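Local coordinates for enoyl-CoA hydratase (Thermus thermophilus, PDB 1WZ8), which probably catalyses the reversible addition of water to the double bond of enoyl-CoA thioesters, as a hexameric member of the crotonase family, at residues A[14-24]-A[49-60]; A[105-116]-A[126-137]. All coordinates share one frame; numbering follows the deposited sequence.

Contact 1 of 2, residues A[14-24]-A[49-60]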
loop_
_atom_site.group_PDB
_atom_site.type_symbol
_atom_site.label_atom_id
_atom_site.label_comp_id
_atom_site.label_asym_id
_atom_site.label_seq_id
_atom_site.Cartn_x
_atom_site.Cartn_y
_atom_site.Cartn_z
ATOM N N PHE A 14 27.500 -6.875 27.536
ATOM C CA PHE A 14 26.221 -7.516 27.816
ATOM C C PHE A 14 26.066 -7.873 29.289
ATOM O O PHE A 14 27.008 -8.349 29.929
ATOM C CB PHE A 14 26.069 -8.778 26.966
ATOM C CG PHE A 14 26.232 -8.543 25.491
ATOM C CD1 PHE A 14 27.497 -8.394 24.929
ATOM C CD2 PHE A 14 25.118 -8.478 24.658
ATOM C CE1 PHE A 14 27.651 -8.185 23.556
ATOM C CE2 PHE A 14 25.262 -8.269 23.281
ATOM C CZ PHE A 14 26.530 -8.123 22.732
ATOM N N ALA A 15 24.872 -7.643 29.822
ATOM C CA ALA A 15 24.597 -7.941 31.219
ATOM C C ALA A 15 23.109 -8.174 31.449
ATOM O O ALA A 15 22.284 -7.835 30.601
ATOM C CB ALA A 15 25.086 -6.794 32.098
ATOM N N TRP A 16 22.782 -8.768 32.592
ATOM C CA TRP A 16 21.395 -9.038 32.960
ATOM C C TRP A 16 21.070 -8.248 34.232
ATOM O O TRP A 16 21.040 -8.811 35.330
ATOM C CB TRP A 16 21.176 -10.533 33.240
ATOM C CG TRP A 16 21.448 -11.464 32.087
ATOM C CD1 TRP A 16 22.607 -12.145 31.834
ATOM C CD2 TRP A 16 20.527 -11.845 31.058
ATOM N NE1 TRP A 16 22.460 -12.932 30.715
ATOM C CE2 TRP A 16 21.193 -12.765 30.218
ATOM C CE3 TRP A 16 19.201 -11.499 30.765
ATOM C CZ2 TRP A 16 20.577 -13.344 29.101
ATOM C CZ3 TRP A 16 18.588 -12.078 29.653
ATOM C CH2 TRP A 16 19.278 -12.990 28.837
ATOM N N PRO A 17 20.824 -6.933 34.105
ATOM C CA PRO A 17 20.509 -6.110 35.277
ATOM C C PRO A 17 19.270 -6.575 36.041
ATOM O O PRO A 17 19.166 -6.373 37.251
ATOM C CB PRO A 17 20.346 -4.711 34.682
ATOM C CG PRO A 17 19.831 -4.991 33.305
ATOM C CD PRO A 17 20.713 -6.143 32.866
ATOM N N ARG A 18 18.333 -7.188 35.323
ATOM C CA ARG A 18 17.102 -7.707 35.913
ATOM C C ARG A 18 16.754 -8.999 35.191
ATOM O O ARG A 18 17.162 -9.206 34.049
ATOM C CB ARG A 18 15.949 -6.705 35.753
ATOM C CG ARG A 18 16.080 -5.442 36.594
ATOM C CD ARG A 18 15.925 -5.732 38.081
ATOM N NE ARG A 18 15.927 -4.507 38.877
ATOM C CZ ARG A 18 17.004 -3.765 39.112
ATOM N NH1 ARG A 18 18.181 -4.120 38.616
ATOM N NH2 ARG A 18 16.902 -2.659 39.837
ATOM N N PRO A 19 15.992 -9.887 35.846
ATOM C CA PRO A 19 15.607 -11.162 35.233
ATOM C C PRO A 19 14.977 -10.995 33.850
ATOM O O PRO A 19 13.987 -10.283 33.695
ATOM C CB PRO A 19 14.616 -11.744 36.242
ATOM C CG PRO A 19 15.113 -11.203 37.546
ATOM C CD PRO A 19 15.430 -9.767 37.204
ATOM N N GLY A 20 15.566 -11.650 32.852
ATOM C CA GLY A 20 15.031 -11.585 31.503
ATOM C C GLY A 20 15.374 -10.336 30.715
ATOM O O GLY A 20 15.031 -10.232 29.539
ATOM N N VAL A 21 16.045 -9.383 31.352
ATOM C CA VAL A 21 16.413 -8.147 30.677
ATOM C C VAL A 21 17.866 -8.173 30.222
ATOM O O VAL A 21 18.783 -8.083 31.040
ATOM C CB VAL A 21 16.217 -6.922 31.597
ATOM C CG1 VAL A 21 16.585 -5.647 30.849
ATOM C CG2 VAL A 21 14.770 -6.862 32.085
ATOM N N LEU A 22 18.076 -8.309 28.920
ATOM C CA LEU A 22 19.430 -8.314 28.393
ATOM C C LEU A 22 19.809 -6.874 28.107
ATOM O O LEU A 22 19.234 -6.228 27.229
ATOM C CB LEU A 22 19.523 -9.141 27.112
ATOM C CG LEU A 22 20.916 -9.133 26.471
ATOM C CD1 LEU A 22 21.943 -9.659 27.464
ATOM C CD2 LEU A 22 20.912 -9.973 25.212
ATOM N N GLU A 23 20.776 -6.369 28.859
ATOM C CA GLU A 23 21.213 -4.997 28.684
ATOM C C GLU A 23 22.441 -4.937 27.792
ATOM O O GLU A 23 23.441 -5.599 28.057
ATOM C CB GLU A 23 21.542 -4.378 30.039
ATOM C CG GLU A 23 22.008 -2.944 29.952
ATOM C CD GLU A 23 22.541 -2.439 31.267
ATOM O OE1 GLU A 23 23.584 -2.953 31.723
ATOM O OE2 GLU A 23 21.917 -1.531 31.846
ATOM N N ILE A 24 22.353 -4.149 26.728
ATOM C CA ILE A 24 23.468 -3.988 25.806
ATOM C C ILE A 24 23.991 -2.563 25.938
ATOM O O ILE A 24 23.286 -1.605 25.617
ATOM C CB ILE A 24 23.039 -4.218 24.341
ATOM C CG1 ILE A 24 22.441 -5.619 24.180
ATOM C CG2 ILE A 24 24.246 -4.058 23.419
ATOM C CD1 ILE A 24 22.049 -5.951 22.745
ATOM N N LEU A 49 21.282 -12.238 18.514
ATOM C CA LEU A 49 20.500 -12.154 19.741
ATOM C C LEU A 49 19.319 -13.113 19.721
ATOM O O LEU A 49 18.859 -13.565 20.768
ATOM C CB LEU A 49 19.996 -10.724 19.965
ATOM C CG LEU A 49 21.062 -9.690 20.326
ATOM C CD1 LEU A 49 20.402 -8.345 20.587
ATOM C CD2 LEU A 49 21.830 -10.160 21.559
ATOM N N GLU A 50 18.832 -13.422 18.526
ATOM C CA GLU A 50 17.703 -14.332 18.381
ATOM C C GLU A 50 18.058 -15.708 18.928
ATOM O O GLU A 50 17.178 -16.479 19.306
ATOM C CB GLU A 50 17.305 -14.449 16.909
ATOM C CG GLU A 50 16.739 -13.170 16.319
ATOM C CD GLU A 50 16.414 -13.294 14.842
ATOM O OE1 GLU A 50 17.353 -13.454 14.031
ATOM O OE2 GLU A 50 15.217 -13.233 14.489
ATOM N N ALA A 51 19.353 -16.007 18.975
ATOM C CA ALA A 51 19.814 -17.299 19.467
ATOM C C ALA A 51 19.880 -17.366 20.989
ATOM O O ALA A 51 19.737 -18.437 21.570
ATOM C CB ALA A 51 21.181 -17.624 18.874
ATOM N N VAL A 52 20.095 -16.223 21.634
ATOM C CA VAL A 52 20.190 -16.185 23.087
ATOM C C VAL A 52 18.871 -16.537 23.764
ATOM O O VAL A 52 17.854 -15.871 23.562
ATOM C CB VAL A 52 20.642 -14.798 23.589
ATOM C CG1 VAL A 52 20.728 -14.799 25.106
ATOM C CG2 VAL A 52 21.989 -14.440 22.984
ATOM N N GLU A 53 18.900 -17.591 24.572
ATOM C CA GLU A 53 17.715 -18.039 25.290
ATOM C C GLU A 53 17.523 -17.238 26.568
ATOM O O GLU A 53 18.492 -16.861 27.226
ATOM C CB GLU A 53 17.833 -19.524 25.645
ATOM C CG GLU A 53 17.660 -20.469 24.470
ATOM C CD GLU A 53 17.690 -21.927 24.888
ATOM O OE1 GLU A 53 16.932 -22.299 25.813
ATOM O OE2 GLU A 53 18.464 -22.704 24.288
ATOM N N GLY A 54 16.267 -16.976 26.912
ATOM C CA GLY A 54 15.986 -16.242 28.129
ATOM C C GLY A 54 15.782 -14.748 27.981
ATOM O O GLY A 54 15.443 -14.077 28.952
ATOM N N VAL A 55 15.993 -14.210 26.784
ATOM C CA VAL A 55 15.798 -12.777 26.587
ATOM C C VAL A 55 14.304 -12.477 26.496
ATOM O O VAL A 55 13.609 -13.013 25.631
ATOM C CB VAL A 55 16.482 -12.277 25.292
ATOM C CG1 VAL A 55 16.178 -10.794 25.081
ATOM C CG2 VAL A 55 17.983 -12.489 25.379
ATOM N N ARG A 56 13.809 -11.631 27.397
ATOM C CA ARG A 56 12.399 -11.256 27.388
ATOM C C ARG A 56 12.268 -9.781 27.008
ATOM O O ARG A 56 11.205 -9.327 26.592
ATOM C CB ARG A 56 11.757 -11.538 28.756
ATOM C CG ARG A 56 11.738 -13.033 29.114
ATOM C CD ARG A 56 11.161 -13.306 30.505
ATOM N NE ARG A 56 9.704 -13.188 30.563
ATOM C CZ ARG A 56 8.848 -14.138 30.197
ATOM N NH1 ARG A 56 9.284 -15.305 29.735
ATOM N NH2 ARG A 56 7.543 -13.924 30.302
ATOM N N ALA A 57 13.367 -9.045 27.146
ATOM C CA ALA A 57 13.404 -7.631 26.787
ATOM C C ALA A 57 14.854 -7.187 26.657
ATOM O O ALA A 57 15.725 -7.674 27.380
ATOM C CB ALA A 57 12.695 -6.787 27.846
ATOM N N VAL A 58 15.111 -6.280 25.721
ATOM C CA VAL A 58 16.453 -5.756 25.508
ATOM C C VAL A 58 16.498 -4.289 25.926
ATOM O O VAL A 58 15.590 -3.513 25.618
ATOM C CB VAL A 58 16.871 -5.882 24.028
ATOM C CG1 VAL A 58 18.171 -5.124 23.775
ATOM C CG2 VAL A 58 17.047 -7.356 23.673
ATOM N N LEU A 59 17.552 -3.922 26.644
ATOM C CA LEU A 59 17.727 -2.553 27.106
ATOM C C LEU A 59 19.004 -2.005 26.486
ATOM O O LEU A 59 20.075 -2.581 26.654
ATOM C CB LEU A 59 17.829 -2.515 28.635
ATOM C CG LEU A 59 18.124 -1.155 29.279
ATOM C CD1 LEU A 59 17.061 -0.142 28.863
ATOM C CD2 LEU A 59 18.162 -1.306 30.801
ATOM N N LEU A 60 18.883 -0.895 25.766
ATOM C CA LEU A 60 20.035 -0.282 25.118
ATOM C C LEU A 60 20.494 0.947 25.880
ATOM O O LEU A 60 19.678 1.777 26.284
ATOM C CB LEU A 60 19.683 0.118 23.685
ATOM C CG LEU A 60 19.296 -1.019 22.739
ATOM C CD1 LEU A 60 18.830 -0.436 21.404
ATOM C CD2 LEU A 60 20.489 -1.953 22.542
#

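Contact 2 of 2, residues A[105-116]-A[126-137]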
loop_
_atom_site.group_PDB
_atom_site.type_symbol
_atom_site.label_atom_id
_atom_site.label_comp_id
_atom_site.label_asym_id
_atom_site.label_seq_id
_atom_site.Cartn_x
_atom_site.Cartn_y
_atom_site.Cartn_z
ATOM N N ARG A 105 11.686 -9.734 20.710
ATOM C CA ARG A 105 11.418 -9.184 22.036
ATOM C C ARG A 105 11.398 -7.657 22.051
ATOM O O ARG A 105 12.014 -7.004 21.207
ATOM C CB ARG A 105 12.472 -9.676 23.038
ATOM C CG ARG A 105 12.816 -11.144 22.906
ATOM C CD ARG A 105 11.567 -12.003 22.943
ATOM N NE ARG A 105 11.827 -13.347 22.441
ATOM C CZ ARG A 105 10.876 -14.225 22.142
ATOM N NH1 ARG A 105 9.599 -13.895 22.298
ATOM N NH2 ARG A 105 11.198 -15.421 21.671
ATOM N N PRO A 106 10.669 -7.069 23.010
ATOM C CA PRO A 106 10.586 -5.612 23.123
ATOM C C PRO A 106 11.967 -5.039 23.404
ATOM O O PRO A 106 12.748 -5.629 24.151
ATOM C CB PRO A 106 9.635 -5.407 24.300
ATOM C CG PRO A 106 8.732 -6.609 24.206
ATOM C CD PRO A 106 9.725 -7.721 23.935
ATOM N N VAL A 107 12.256 -3.893 22.797
ATOM C CA VAL A 107 13.539 -3.221 22.967
ATOM C C VAL A 107 13.293 -1.845 23.568
ATOM O O VAL A 107 12.457 -1.089 23.082
ATOM C CB VAL A 107 14.264 -3.060 21.607
ATOM C CG1 VAL A 107 15.579 -2.297 21.793
ATOM C CG2 VAL A 107 14.519 -4.426 20.992
ATOM N N VAL A 108 14.022 -1.533 24.633
ATOM C CA VAL A 108 13.897 -0.256 25.314
ATOM C C VAL A 108 15.225 0.484 25.201
ATOM O O VAL A 108 16.286 -0.125 25.317
ATOM C CB VAL A 108 13.588 -0.450 26.819
ATOM C CG1 VAL A 108 13.490 0.907 27.513
ATOM C CG2 VAL A 108 12.298 -1.244 26.993
ATOM N N ALA A 109 15.164 1.788 24.966
ATOM C CA ALA A 109 16.378 2.586 24.864
ATOM C C ALA A 109 16.429 3.638 25.966
ATOM O O ALA A 109 15.475 4.387 26.166
ATOM C CB ALA A 109 16.452 3.260 23.499
ATOM N N ALA A 110 17.543 3.677 26.694
ATOM C CA ALA A 110 17.731 4.667 27.753
ATOM C C ALA A 110 18.529 5.767 27.067
ATOM O O ALA A 110 19.758 5.745 27.059
ATOM C CB ALA A 110 18.525 4.068 28.910
ATOM N N VAL A 111 17.817 6.725 26.487
ATOM C CA VAL A 111 18.448 7.807 25.739
ATOM C C VAL A 111 18.920 8.950 26.631
ATOM O O VAL A 111 18.163 9.864 26.951
ATOM C CB VAL A 111 17.478 8.338 24.672
ATOM C CG1 VAL A 111 18.227 9.164 23.646
ATOM C CG2 VAL A 111 16.762 7.163 24.006
ATOM N N GLU A 112 20.193 8.889 27.004
ATOM C CA GLU A 112 20.800 9.886 27.873
ATOM C C GLU A 112 21.555 10.981 27.129
ATOM O O GLU A 112 22.369 10.699 26.252
ATOM C CB GLU A 112 21.768 9.204 28.845
ATOM C CG GLU A 112 21.137 8.170 29.758
ATOM C CD GLU A 112 22.175 7.384 30.538
ATOM O OE1 GLU A 112 22.937 6.614 29.912
ATOM O OE2 GLU A 112 22.235 7.541 31.777
ATOM N N LYS A 113 21.263 12.226 27.494
ATOM C CA LYS A 113 21.925 13.411 26.949
ATOM C C LYS A 113 21.890 13.714 25.459
ATOM O O LYS A 113 21.519 14.819 25.069
ATOM C CB LYS A 113 23.391 13.429 27.392
ATOM C CG LYS A 113 23.587 13.440 28.896
ATOM C CD LYS A 113 25.053 13.613 29.249
ATOM C CE LYS A 113 25.260 13.538 30.755
ATOM N NZ LYS A 113 24.792 12.230 31.290
ATOM N N VAL A 114 22.305 12.761 24.627
ATOM C CA VAL A 114 22.337 13.004 23.194
ATOM C C VAL A 114 21.983 11.796 22.324
ATOM O O VAL A 114 22.364 10.666 22.617
ATOM C CB VAL A 114 23.740 13.490 22.749
ATOM C CG1 VAL A 114 23.712 13.889 21.284
ATOM C CG2 VAL A 114 24.201 14.661 23.615
ATOM N N ALA A 115 21.260 12.071 21.243
ATOM C CA ALA A 115 20.864 11.064 20.266
ATOM C C ALA A 115 20.780 11.819 18.947
ATOM O O ALA A 115 19.826 12.550 18.703
ATOM C CB ALA A 115 19.504 10.460 20.626
ATOM N N VAL A 116 21.796 11.639 18.107
ATOM C CA VAL A 116 21.871 12.314 16.819
ATOM C C VAL A 116 22.220 11.311 15.715
ATOM O O VAL A 116 22.921 10.327 15.959
ATOM C CB VAL A 116 22.961 13.425 16.840
ATOM C CG1 VAL A 116 23.046 14.102 15.480
ATOM C CG2 VAL A 116 22.655 14.450 17.933
ATOM N N ALA A 126 13.881 1.464 18.614
ATOM C CA ALA A 126 13.497 0.720 19.804
ATOM C C ALA A 126 11.991 0.870 19.959
ATOM O O ALA A 126 11.400 1.822 19.454
ATOM C CB ALA A 126 14.213 1.273 21.031
ATOM N N ASP A 127 11.373 -0.069 20.659
ATOM C CA ASP A 127 9.931 -0.026 20.855
ATOM C C ASP A 127 9.540 1.078 21.818
ATOM O O ASP A 127 8.531 1.753 21.631
ATOM C CB ASP A 127 9.457 -1.378 21.368
ATOM C CG ASP A 127 9.761 -2.488 20.388
ATOM O OD1 ASP A 127 9.083 -2.547 19.342
ATOM O OD2 ASP A 127 10.685 -3.281 20.655
ATOM N N ILE A 128 10.350 1.266 22.852
ATOM C CA ILE A 128 10.075 2.302 23.832
ATOM C C ILE A 128 11.368 3.037 24.140
ATOM O O ILE A 128 12.384 2.418 24.448
ATOM C CB ILE A 128 9.512 1.703 25.139
ATOM C CG1 ILE A 128 8.162 1.032 24.863
ATOM C CG2 ILE A 128 9.354 2.802 26.188
ATOM C CD1 ILE A 128 7.528 0.383 26.075
ATOM N N ALA A 129 11.334 4.358 24.025
ATOM C CA ALA A 129 12.505 5.160 24.324
ATOM C C ALA A 129 12.171 6.045 25.502
ATOM O O ALA A 129 11.103 6.653 25.548
ATOM C CB ALA A 129 12.891 6.020 23.120
ATOM N N VAL A 130 13.077 6.087 26.470
ATOM C CA VAL A 130 12.903 6.933 27.635
ATOM C C VAL A 130 13.985 7.987 27.496
ATOM O O VAL A 130 15.169 7.653 27.410
ATOM C CB VAL A 130 13.128 6.155 28.952
ATOM C CG1 VAL A 130 12.952 7.089 30.145
ATOM C CG2 VAL A 130 12.152 4.991 29.044
ATOM N N VAL A 131 13.587 9.254 27.447
ATOM C CA VAL A 131 14.562 10.327 27.317
ATOM C C VAL A 131 14.525 11.238 28.528
ATOM O O VAL A 131 13.608 11.163 29.354
ATOM C CB VAL A 131 14.301 11.200 26.061
ATOM C CG1 VAL A 131 14.256 10.329 24.821
ATOM C CG2 VAL A 131 12.997 11.986 26.217
ATOM N N GLY A 132 15.539 12.087 28.632
ATOM C CA GLY A 132 15.583 13.038 29.724
ATOM C C GLY A 132 14.907 14.299 29.221
ATOM O O GLY A 132 14.871 14.544 28.018
ATOM N N LYS A 133 14.346 15.092 30.123
ATOM C CA LYS A 133 13.691 16.325 29.712
ATOM C C LYS A 133 14.663 17.207 28.925
ATOM O O LYS A 133 14.262 17.916 27.998
ATOM C CB LYS A 133 13.182 17.085 30.934
ATOM C CG LYS A 133 12.092 16.345 31.686
ATOM C CD LYS A 133 11.507 17.185 32.805
ATOM C CE LYS A 133 10.389 16.432 33.496
ATOM N NZ LYS A 133 9.378 15.976 32.509
ATOM N N GLY A 134 15.942 17.140 29.293
ATOM C CA GLY A 134 16.952 17.945 28.628
ATOM C C GLY A 134 17.769 17.254 27.552
ATOM O O GLY A 134 18.711 17.837 27.009
ATOM N N THR A 135 17.425 16.011 27.234
ATOM C CA THR A 135 18.152 15.277 26.199
ATOM C C THR A 135 18.030 16.024 24.874
ATOM O O THR A 135 16.999 16.636 24.594
ATOM C CB THR A 135 17.576 13.850 26.023
ATOM O OG1 THR A 135 17.695 13.137 27.256
ATOM C CG2 THR A 135 18.329 13.083 24.933
ATOM N N ARG A 136 19.084 15.976 24.061
ATOM C CA ARG A 136 19.074 16.639 22.760
ATOM C C ARG A 136 18.861 15.588 21.672
ATOM O O ARG A 136 19.665 14.670 21.537
ATOM C CB ARG A 136 20.402 17.372 22.521
ATOM C CG ARG A 136 20.468 18.142 21.204
ATOM C CD ARG A 136 21.669 19.079 21.167
ATOM N NE ARG A 136 22.920 18.391 20.857
ATOM C CZ ARG A 136 23.423 18.276 19.630
ATOM N NH1 ARG A 136 22.783 18.808 18.597
ATOM N NH2 ARG A 136 24.566 17.633 19.435
ATOM N N LEU A 137 17.777 15.721 20.909
ATOM C CA LEU A 137 17.474 14.778 19.833
ATOM C C LEU A 137 17.521 15.526 18.506
ATOM O O LEU A 137 16.796 16.503 18.305
ATOM C CB LEU A 137 16.089 14.155 20.042
ATOM C CG LEU A 137 15.868 13.511 21.414
ATOM C CD1 LEU A 137 14.446 12.973 21.504
ATOM C CD2 LEU A 137 16.875 12.388 21.637
HETATM O O HOH W 1 19.463 13.263 29.419
#

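Contact 1 of 2, residues A[14-24]-A[49-60]
Strands 21-24 and 57-60 run parallel, their axes 4.6 Å apart at closest approach and inclined by 25°, with Val21, Leu22, Glu23 and Ile24 in register with Ala57, Val58, Leu59 and Leu60. At the start of the ladder Gly20 O takes two backbone N-H groups: Arg56 N at 2.8 Å, lying in the carbonyl plane on a lone pair, and Ala57 N, longer and more bent. From there the bonds pass to and fro, Leu22 N to Ala57 O, Leu59 N to Leu22 O, and Ile24 N to Leu59 O at 2.8 Å. On the face carrying Leu22 and Ile24, two branches of Leu49 meet two partners. Its CD1 reaches tip to tip against Ile24 CD1 at 3.6 Å, while its CD2 lies 3.8 Å from Leu22 CD2. That same Leu22 methyl also rests on Val55 CG2. The other branch of Leu22, CD1, sits over the centre of one face of the Trp16 ring, 4.2 Å above its plane. With CG beside its own backbone N (chi1 -61°), Trp16 sends the far end of its indole across the 49-60 segment, where CH2 comes within 3.7 Å of Val55 CG2 and the indole lies roughly perpendicular to the valine. On the face of Val21 and Glu23, Val21 CG1 packs on Leu59 CB, and Glu23 runs beside Leu59 in the same direction, its OE2 hydrogen-bonded to Tyr196 OH. The pairing joins the two strands of a beta-alpha-beta unit whose intervening helix is 36-49. The chemistry of the contact divides accordingly: backbone bonds set the register, while Leu22 and Ile24 pack against Leu49, and Leu22 also against Val55 in the loop leading to strand 57-60.

Contact 2 of 2, residues A[105-116]-A[126-137]
Val107 and Asp127 open a parallel pairing in which a side chain supplies the first bond. The backbone N of Val107 donates to Asp127 OD2 at 2.7 Å, on the anti lone pair of that oxygen, and Val107 O in turn receives Ile128 N together with a weak bond from Asp127 N. A chi1 of -61°, with CG anti to the carbonyl carbon, swings the Asp127 carboxylate to the Val107 N-H. The carboxylate is also engaged by two lysines, Lys218 at OD2 and Lys166 of a neighbouring subunit at OD1, a setting that would be expected to favour the charged form.

Among the regular backbone bonds, Val130 N to Ala109 O, 3.0 Å long, is almost straight at 177°. A second short ladder, in a separate small sheet, pairs strand 114-116 with 136-138: Arg136 N binds Lys113 O and Ala115 N binds Arg136 O. Between the two ladders, Thr135 OG1 accepts the N-H of Gly132, and a water that accepts from Lys113 N lies 2.8 Å from Thr135 OG1.

Apolar contacts gather round Val111 and Leu137. Val111 lies alongside Val131, its CB 3.8 Å from Val131 CG1, whereas Leu137 stands across Val111, CD2 against CG1. Leu137 CD2 also presses on Ala115 CB at 3.4 Å, closer than carbons normally approach. Elsewhere, Val116 CG2 lies over one face of the Arg136 guanidinium, toward its rim.

Strand 107-111, helix 118-125 and strand 128-132 form a beta-alpha-beta crossover of the crotonase fold, with strand 114-116 leading into the helix. Strand 57-62 borders strand 107-111 on the edge away from 128-132, helix 195-207 packs against Pro106, Val108 and Ala110, and helix 211-226 reaches Arg105 and Val107.

Contact 1 and the 107-111/128-132 half of contact 2 belong to one sheet; the 114-116/136-138 half lies in a second, smaller one. The centres are about 17 Å apart. Strands 57-62 and 107-111 are neighbours, so the two pairings join edge to edge: Val58 O is 2.7 Å from Val108 N and Leu60 N is 2.7 Å from Val108 O, both probable hydrogen bonds. Contact 1 is the more peripheral, its centre about 18 Å from that of the chain against about 9 Å for contact 2. In crotonases the start of the helix corresponding to 118-125 supplies a backbone N-H of the oxyanion hole, so contact 2 probably lies nearer the thioester site.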